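Local coordinates for extracellular ligand-binding receptor (Sphaerobacter thermophilus, PDB 4ZPJ), which probably serves as the extracellular substrate-binding component of an ABC transporter, capturing a small solute, as other members of the leucine-binding protein family do, at residues P54-T62 against D119-L129; G73-Q84 against V337-I348. All coordinates share one frame; numbering follows the deposited sequence.

Contact 1 of 2, residues P54-T62 against D119-L129; sequences PIRIGVLLT and DRVHLIAGITL
Gly58, Leu60 and their partners Ile124 and Gly126 belong to two neighbouring parallel strands, which are joined mainly by their backbones. His122 N bonds to Arg56 O at 2.8 Å, Gly58 N to Leu123 O at 2.8 Å, Gly58 O takes Ala125 N, Leu60 N reaches Ala125 O, and Ile127 N closes on Leu60 O at 2.8 Å and almost straight (178°). Alpha hydrogens of Ile124, Val59 and Gly126 add CH...O contacts to the same carbonyls.

Side chains hold both ends. Arg56, its chain bent at chi3 (-50°), turns the guanidinium side-on so that NE (3.1 Å) and NH2 (3.2 Å) both grip Arg120 O, which lies in the guanidinium plane. His122 CE1 sits over one face of the guanidinium, the two planes 53° apart. At the other end Thr128 OG1 accepts Thr62 N at 2.8 Å; the hydroxyl of Thr62 bonds instead to Ser101. The Leu61 side chain crosses that of Thr128 at about a right angle, CD2 against OG1.

Apolar contact is slighter: Ile57 CG2 lies beside Leu123 CD2 at 3.7 Å, both pointing the same way.

With strand 92-100 on the other edge of 55-61, the pair forms the middle of the mostly parallel sheet in one lobe of the type I periplasmic binding protein fold.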
# COMPACT_ATOMS: atom_id res chain seq x y z
N PRO A 54 -10.19 10.16 -28.13
CA PRO A 54 -9.66 9.26 -27.10
C PRO A 54 -9.41 9.94 -25.76
O PRO A 54 -9.12 11.13 -25.68
CB PRO A 54 -8.37 8.70 -27.71
CG PRO A 54 -8.55 8.91 -29.20
CD PRO A 54 -9.26 10.24 -29.28
N ILE A 55 -9.57 9.15 -24.70
CA ILE A 55 -9.33 9.60 -23.36
C ILE A 55 -7.91 9.19 -23.07
O ILE A 55 -7.62 8.02 -23.01
CB ILE A 55 -10.31 8.93 -22.42
CG1 ILE A 55 -11.72 9.45 -22.68
CG2 ILE A 55 -9.96 9.20 -20.96
CD1 ILE A 55 -12.80 8.75 -21.87
N ARG A 56 -7.02 10.15 -22.90
CA ARG A 56 -5.62 9.84 -22.68
C ARG A 56 -5.20 9.88 -21.22
O ARG A 56 -5.27 10.90 -20.55
CB ARG A 56 -4.75 10.78 -23.50
CG ARG A 56 -4.70 10.48 -24.99
CD ARG A 56 -3.84 11.50 -25.75
NE ARG A 56 -4.24 12.88 -25.41
CZ ARG A 56 -5.22 13.58 -26.00
NH1 ARG A 56 -5.89 13.05 -27.02
NH2 ARG A 56 -5.52 14.82 -25.56
N ILE A 57 -4.70 8.76 -20.75
CA ILE A 57 -4.32 8.60 -19.40
C ILE A 57 -2.86 8.20 -19.25
O ILE A 57 -2.43 7.16 -19.75
CB ILE A 57 -5.15 7.49 -18.79
CG1 ILE A 57 -6.62 7.89 -18.84
CG2 ILE A 57 -4.69 7.28 -17.37
CD1 ILE A 57 -7.54 6.75 -18.46
N GLY A 58 -2.11 9.01 -18.54
CA GLY A 58 -0.69 8.74 -18.34
C GLY A 58 -0.51 7.81 -17.19
O GLY A 58 -1.25 7.88 -16.22
N VAL A 59 0.45 6.92 -17.28
CA VAL A 59 0.80 6.07 -16.17
C VAL A 59 2.29 6.18 -15.97
O VAL A 59 3.09 5.88 -16.90
CB VAL A 59 0.44 4.62 -16.46
CG1 VAL A 59 0.87 3.70 -15.31
CG2 VAL A 59 -1.06 4.53 -16.74
N LEU A 60 2.67 6.66 -14.79
CA LEU A 60 4.11 6.82 -14.47
C LEU A 60 4.40 5.79 -13.39
O LEU A 60 3.81 5.84 -12.30
CB LEU A 60 4.38 8.21 -13.90
CG LEU A 60 5.85 8.47 -13.52
CD1 LEU A 60 6.66 8.74 -14.78
CD2 LEU A 60 6.01 9.67 -12.60
N LEU A 61 5.28 4.84 -13.68
CA LEU A 61 5.55 3.79 -12.69
C LEU A 61 7.02 3.46 -12.71
O LEU A 61 7.72 3.77 -13.69
CB LEU A 61 4.67 2.54 -12.98
CG LEU A 61 3.19 2.63 -12.52
CD1 LEU A 61 2.37 1.43 -12.99
CD2 LEU A 61 3.06 2.76 -11.02
N THR A 62 7.50 2.84 -11.63
CA THR A 62 8.84 2.28 -11.62
C THR A 62 8.71 0.87 -12.07
O THR A 62 8.12 0.04 -11.34
CB THR A 62 9.51 2.29 -10.23
OG1 THR A 62 9.79 3.63 -9.88
CG2 THR A 62 10.79 1.54 -10.26
N ASP A 119 2.45 14.22 -24.56
CA ASP A 119 1.36 13.29 -24.77
C ASP A 119 -0.01 13.91 -24.48
O ASP A 119 -1.02 13.37 -24.91
CB ASP A 119 1.63 12.03 -23.96
CG ASP A 119 2.84 11.28 -24.49
OD1 ASP A 119 2.85 11.03 -25.71
OD2 ASP A 119 3.81 10.97 -23.74
N ARG A 120 -0.03 15.03 -23.77
CA ARG A 120 -1.25 15.77 -23.47
C ARG A 120 -2.28 14.87 -22.79
O ARG A 120 -3.41 14.78 -23.16
CB ARG A 120 -1.78 16.44 -24.73
CG ARG A 120 -0.81 17.48 -25.36
CD ARG A 120 -0.64 18.70 -24.45
NE ARG A 120 0.32 19.70 -24.95
CZ ARG A 120 0.45 20.95 -24.46
NH1 ARG A 120 -0.30 21.37 -23.44
NH2 ARG A 120 1.35 21.77 -24.99
N VAL A 121 -1.87 14.20 -21.73
CA VAL A 121 -2.78 13.32 -21.04
C VAL A 121 -3.72 14.11 -20.16
O VAL A 121 -3.42 15.19 -19.72
CB VAL A 121 -2.04 12.24 -20.24
CG1 VAL A 121 -1.13 11.45 -21.15
CG2 VAL A 121 -1.23 12.81 -19.08
N HIS A 122 -4.89 13.55 -19.89
CA HIS A 122 -5.91 14.23 -19.12
C HIS A 122 -5.87 13.86 -17.63
O HIS A 122 -6.54 14.48 -16.83
CB HIS A 122 -7.27 13.86 -19.72
CG HIS A 122 -7.40 14.23 -21.17
ND1 HIS A 122 -7.86 13.35 -22.12
CD2 HIS A 122 -7.11 15.38 -21.82
CE1 HIS A 122 -7.87 13.94 -23.30
NE2 HIS A 122 -7.42 15.17 -23.15
N LEU A 123 -5.09 12.83 -17.30
CA LEU A 123 -5.02 12.26 -15.99
C LEU A 123 -3.73 11.44 -15.86
O LEU A 123 -3.32 10.79 -16.81
CB LEU A 123 -6.26 11.36 -15.78
CG LEU A 123 -6.31 10.69 -14.40
CD1 LEU A 123 -7.72 10.52 -13.86
CD2 LEU A 123 -5.61 9.35 -14.45
N ILE A 124 -3.11 11.41 -14.68
CA ILE A 124 -1.94 10.57 -14.42
C ILE A 124 -2.20 9.65 -13.26
O ILE A 124 -2.71 10.08 -12.24
CB ILE A 124 -0.69 11.43 -14.18
CG1 ILE A 124 -0.07 11.84 -15.54
CG2 ILE A 124 0.40 10.69 -13.42
CD1 ILE A 124 1.04 12.84 -15.37
N ALA A 125 -1.83 8.38 -13.41
CA ALA A 125 -1.95 7.38 -12.34
C ALA A 125 -0.57 6.81 -12.08
O ALA A 125 0.26 6.77 -12.99
CB ALA A 125 -2.91 6.26 -12.73
N GLY A 126 -0.34 6.38 -10.85
CA GLY A 126 0.88 5.66 -10.55
C GLY A 126 1.68 6.30 -9.43
O GLY A 126 1.13 6.58 -8.32
N ILE A 127 2.99 6.47 -9.73
CA ILE A 127 4.01 6.98 -8.83
C ILE A 127 4.43 5.99 -7.76
O ILE A 127 3.76 5.81 -6.69
CB ILE A 127 3.63 8.29 -8.19
CG1 ILE A 127 3.09 9.26 -9.26
CG2 ILE A 127 4.87 8.81 -7.46
CD1 ILE A 127 2.80 10.65 -8.73
N THR A 128 5.54 5.33 -8.05
CA THR A 128 5.94 4.21 -7.25
C THR A 128 6.69 4.66 -5.99
O THR A 128 6.34 4.23 -4.94
CB THR A 128 6.79 3.23 -8.09
OG1 THR A 128 6.01 2.85 -9.22
CG2 THR A 128 7.19 1.97 -7.29
N LEU A 129 7.69 5.52 -6.11
CA LEU A 129 8.56 5.85 -4.94
C LEU A 129 8.24 7.22 -4.34
O LEU A 129 7.91 8.18 -5.08
CB LEU A 129 10.03 5.80 -5.33
CG LEU A 129 10.51 4.42 -5.82
CD1 LEU A 129 11.99 4.45 -6.18
CD2 LEU A 129 10.23 3.30 -4.82

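Contact 2 of 2, residues G73-Q84 against V337-I348; sequences GNLRGLTLALDQ and VDYAGYIGGRVI
Tyr342 has its CG anti to the backbone N (chi1 -178°), which swings the ring alongside helix 73-84, with Gly77 O and Gln84 NE2 at its edge, and Arg76 bends at chi3 to bring its guanidinium back to Asp338. The setting is a glycine-lined helix pair, 73-84 against 337-348, in one lobe of the periplasmic binding protein fold. The axes approach to 6.2 Å and run at 38° to each other, close enough for CH...O contacts between backbones: Tyr342 CA meets Gly77 O at 3.3 Å, and Gly341 CA meets Asn74 O at 3.4 Å. Gly77, Gly341 and Gly345 face the other helix, and having no side chain they let the backbones come this close.

Packing is knobs-into-holes. Leu78 sits among Gly341, Gly344, Gly345 and Ile348; Tyr342 sits among Gly77, Leu80, Ala81 and Gln84, with Ala81 CB 3.7 Å from its CD1.

Arg76 NE and NH2, each 2.9 Å away, both grip Asp338 OD1 in a salt bridge, while Asp338 OD2 accepts Gly335 N. An alanine in place of Arg76 removes both donors and would probably leave the Asp338 carboxylate without its charged mate.

At the far end the Gln84 amide stands nearly upright to the Tyr342 ring (79° between planes), and its NE2 donates to Tyr342 OH at 2.9 Å.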
# COMPACT_ATOMS: atom_id res chain seq x y z
N GLY A 73 3.15 -4.65 -10.43
CA GLY A 73 1.94 -5.05 -9.69
C GLY A 73 0.85 -4.00 -9.82
O GLY A 73 -0.32 -4.31 -10.02
N ASN A 74 1.25 -2.74 -9.74
CA ASN A 74 0.34 -1.67 -9.89
C ASN A 74 -0.28 -1.72 -11.32
O ASN A 74 -1.49 -1.55 -11.47
CB ASN A 74 1.04 -0.33 -9.60
CG ASN A 74 0.99 0.09 -8.11
OD1 ASN A 74 0.55 -0.64 -7.21
ND2 ASN A 74 1.42 1.28 -7.86
N LEU A 75 0.56 -1.97 -12.33
CA LEU A 75 0.11 -1.97 -13.70
C LEU A 75 -0.83 -3.12 -13.97
O LEU A 75 -1.84 -2.95 -14.64
CB LEU A 75 1.29 -1.94 -14.69
CG LEU A 75 1.04 -1.98 -16.16
CD1 LEU A 75 0.21 -0.79 -16.58
CD2 LEU A 75 2.36 -2.05 -16.95
N ARG A 76 -0.54 -4.29 -13.44
CA ARG A 76 -1.52 -5.40 -13.54
C ARG A 76 -2.87 -5.10 -12.93
O ARG A 76 -3.91 -5.42 -13.51
CB ARG A 76 -0.99 -6.65 -12.87
CG ARG A 76 0.21 -7.26 -13.58
CD ARG A 76 0.64 -8.57 -12.92
NE ARG A 76 1.00 -8.45 -11.52
CZ ARG A 76 2.25 -8.48 -11.03
NH1 ARG A 76 3.34 -8.61 -11.84
NH2 ARG A 76 2.45 -8.38 -9.72
N GLY A 77 -2.91 -4.52 -11.74
CA GLY A 77 -4.22 -4.20 -11.11
C GLY A 77 -5.01 -3.18 -11.92
O GLY A 77 -6.21 -3.30 -12.15
N LEU A 78 -4.31 -2.15 -12.34
CA LEU A 78 -4.87 -1.04 -13.07
C LEU A 78 -5.48 -1.47 -14.39
O LEU A 78 -6.62 -1.08 -14.68
CB LEU A 78 -3.74 -0.05 -13.24
CG LEU A 78 -3.79 1.37 -13.72
CD1 LEU A 78 -4.29 1.39 -15.14
CD2 LEU A 78 -4.56 2.28 -12.77
N THR A 79 -4.78 -2.30 -15.19
CA THR A 79 -5.31 -2.70 -16.47
C THR A 79 -6.45 -3.69 -16.34
O THR A 79 -7.38 -3.63 -17.11
CB THR A 79 -4.24 -3.26 -17.43
OG1 THR A 79 -3.46 -4.26 -16.77
CG2 THR A 79 -3.35 -2.17 -17.84
N LEU A 80 -6.35 -4.60 -15.39
CA LEU A 80 -7.46 -5.46 -15.08
C LEU A 80 -8.75 -4.67 -14.80
O LEU A 80 -9.79 -5.04 -15.33
CB LEU A 80 -7.11 -6.34 -13.88
CG LEU A 80 -8.24 -7.28 -13.55
CD1 LEU A 80 -8.42 -8.25 -14.70
CD2 LEU A 80 -7.98 -8.05 -12.28
N ALA A 81 -8.68 -3.57 -14.03
CA ALA A 81 -9.89 -2.75 -13.73
C ALA A 81 -10.37 -2.03 -14.92
O ALA A 81 -11.56 -1.98 -15.13
CB ALA A 81 -9.64 -1.73 -12.67
N LEU A 82 -9.46 -1.47 -15.71
CA LEU A 82 -9.92 -0.75 -16.86
C LEU A 82 -10.53 -1.69 -17.91
O LEU A 82 -11.52 -1.34 -18.56
CB LEU A 82 -8.82 0.14 -17.46
CG LEU A 82 -8.46 1.25 -16.46
CD1 LEU A 82 -7.19 1.99 -16.83
CD2 LEU A 82 -9.61 2.23 -16.28
N ASP A 83 -9.99 -2.87 -18.06
CA ASP A 83 -10.59 -3.86 -18.94
C ASP A 83 -11.97 -4.34 -18.49
O ASP A 83 -12.84 -4.53 -19.32
CB ASP A 83 -9.65 -5.06 -19.16
CG ASP A 83 -8.46 -4.70 -20.02
OD1 ASP A 83 -8.55 -3.58 -20.57
OD2 ASP A 83 -7.49 -5.50 -20.23
N GLN A 84 -12.20 -4.52 -17.19
CA GLN A 84 -13.55 -4.94 -16.75
C GLN A 84 -14.59 -3.90 -17.09
O GLN A 84 -15.74 -4.24 -17.34
CB GLN A 84 -13.62 -5.17 -15.26
CG GLN A 84 -12.79 -6.31 -14.86
CD GLN A 84 -12.89 -6.57 -13.39
OE1 GLN A 84 -12.94 -7.72 -13.01
NE2 GLN A 84 -12.98 -5.52 -12.55
N VAL A 337 0.21 -4.74 -4.00
CA VAL A 337 0.43 -3.86 -5.11
C VAL A 337 -0.56 -4.07 -6.27
O VAL A 337 -0.88 -3.13 -6.97
CB VAL A 337 1.90 -3.91 -5.60
CG1 VAL A 337 2.82 -3.41 -4.49
CG2 VAL A 337 2.29 -5.34 -6.03
N ASP A 338 -0.98 -5.30 -6.50
CA ASP A 338 -2.01 -5.59 -7.49
C ASP A 338 -3.29 -4.99 -7.00
O ASP A 338 -4.03 -4.43 -7.77
CB ASP A 338 -2.22 -7.10 -7.69
CG ASP A 338 -0.91 -7.88 -7.95
OD1 ASP A 338 -0.31 -7.74 -9.03
OD2 ASP A 338 -0.53 -8.69 -7.08
N TYR A 339 -3.58 -5.12 -5.70
CA TYR A 339 -4.81 -4.60 -5.14
C TYR A 339 -4.89 -3.08 -5.32
O TYR A 339 -5.94 -2.50 -5.74
CB TYR A 339 -4.93 -4.98 -3.64
CG TYR A 339 -6.03 -4.19 -2.96
CD1 TYR A 339 -7.36 -4.49 -3.15
CD2 TYR A 339 -5.73 -3.05 -2.21
CE1 TYR A 339 -8.37 -3.74 -2.53
CE2 TYR A 339 -6.73 -2.26 -1.64
CZ TYR A 339 -8.03 -2.61 -1.77
OH TYR A 339 -8.99 -1.82 -1.14
N ALA A 340 -3.79 -2.43 -4.97
CA ALA A 340 -3.75 -0.97 -4.98
C ALA A 340 -3.88 -0.39 -6.40
O ALA A 340 -4.60 0.60 -6.59
CB ALA A 340 -2.47 -0.46 -4.31
N GLY A 341 -3.26 -1.04 -7.39
CA GLY A 341 -3.48 -0.73 -8.81
C GLY A 341 -4.92 -0.91 -9.27
O GLY A 341 -5.49 -0.07 -9.98
N TYR A 342 -5.53 -1.99 -8.84
CA TYR A 342 -6.91 -2.24 -9.15
C TYR A 342 -7.87 -1.13 -8.65
O TYR A 342 -8.71 -0.63 -9.37
CB TYR A 342 -7.29 -3.61 -8.56
CG TYR A 342 -8.69 -3.97 -8.88
CD1 TYR A 342 -9.03 -4.42 -10.16
CD2 TYR A 342 -9.68 -3.86 -7.91
CE1 TYR A 342 -10.34 -4.76 -10.48
CE2 TYR A 342 -10.99 -4.16 -8.25
CZ TYR A 342 -11.30 -4.62 -9.52
OH TYR A 342 -12.61 -4.94 -9.78
N ILE A 343 -7.68 -0.68 -7.43
CA ILE A 343 -8.45 0.43 -6.88
C ILE A 343 -8.19 1.70 -7.69
O ILE A 343 -9.09 2.53 -7.93
CB ILE A 343 -8.08 0.66 -5.39
CG1 ILE A 343 -8.36 -0.58 -4.55
CG2 ILE A 343 -8.78 1.90 -4.82
CD1 ILE A 343 -9.84 -0.88 -4.30
N GLY A 344 -6.94 1.93 -8.09
CA GLY A 344 -6.67 3.04 -9.01
C GLY A 344 -7.62 3.01 -10.24
O GLY A 344 -8.21 4.01 -10.66
N GLY A 345 -7.67 1.86 -10.88
CA GLY A 345 -8.38 1.74 -12.13
C GLY A 345 -9.87 1.85 -11.97
O GLY A 345 -10.53 2.38 -12.88
N ARG A 346 -10.38 1.36 -10.83
CA ARG A 346 -11.81 1.40 -10.53
C ARG A 346 -12.24 2.83 -10.24
O ARG A 346 -13.26 3.29 -10.69
CB ARG A 346 -12.18 0.57 -9.29
CG ARG A 346 -12.63 -0.84 -9.51
CD ARG A 346 -13.85 -1.02 -10.42
NE ARG A 346 -15.13 -0.59 -9.88
CZ ARG A 346 -15.80 -1.26 -8.95
NH1 ARG A 346 -15.33 -2.37 -8.41
NH2 ARG A 346 -16.96 -0.80 -8.55
N VAL A 347 -11.43 3.53 -9.47
CA VAL A 347 -11.66 4.94 -9.23
C VAL A 347 -11.78 5.67 -10.58
O VAL A 347 -12.70 6.46 -10.79
CB VAL A 347 -10.50 5.54 -8.44
CG1 VAL A 347 -10.50 7.05 -8.54
CG2 VAL A 347 -10.55 5.08 -6.98
N ILE A 348 -10.86 5.39 -11.50
CA ILE A 348 -10.79 6.14 -12.74
C ILE A 348 -12.02 5.80 -13.49
O ILE A 348 -12.70 6.67 -13.98
CB ILE A 348 -9.55 5.76 -13.55
CG1 ILE A 348 -8.34 6.41 -12.91
CG2 ILE A 348 -9.70 6.22 -14.97
CD1 ILE A 348 -7.04 5.85 -13.37

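Both contacts are largely buried, contact 2 nearer the middle of the chain, and their centres lie 13 Å apart in the same part of the molecule. Strand 55-61 of contact 1 leads on to helix 68-84 of contact 2, so one strand-helix unit takes part in both. The layers also touch directly: Leu61 packs on Asn74 and Leu75, and Ile348 rests on Ile57 and Leu123, which sets the helix pair against a face of the sheet. Their chemistry differs accordingly. Regular backbone hydrogen bonds join the strands, whereas the helices spend theirs internally and meet through glycines, interlocking side chains and polar links at either end.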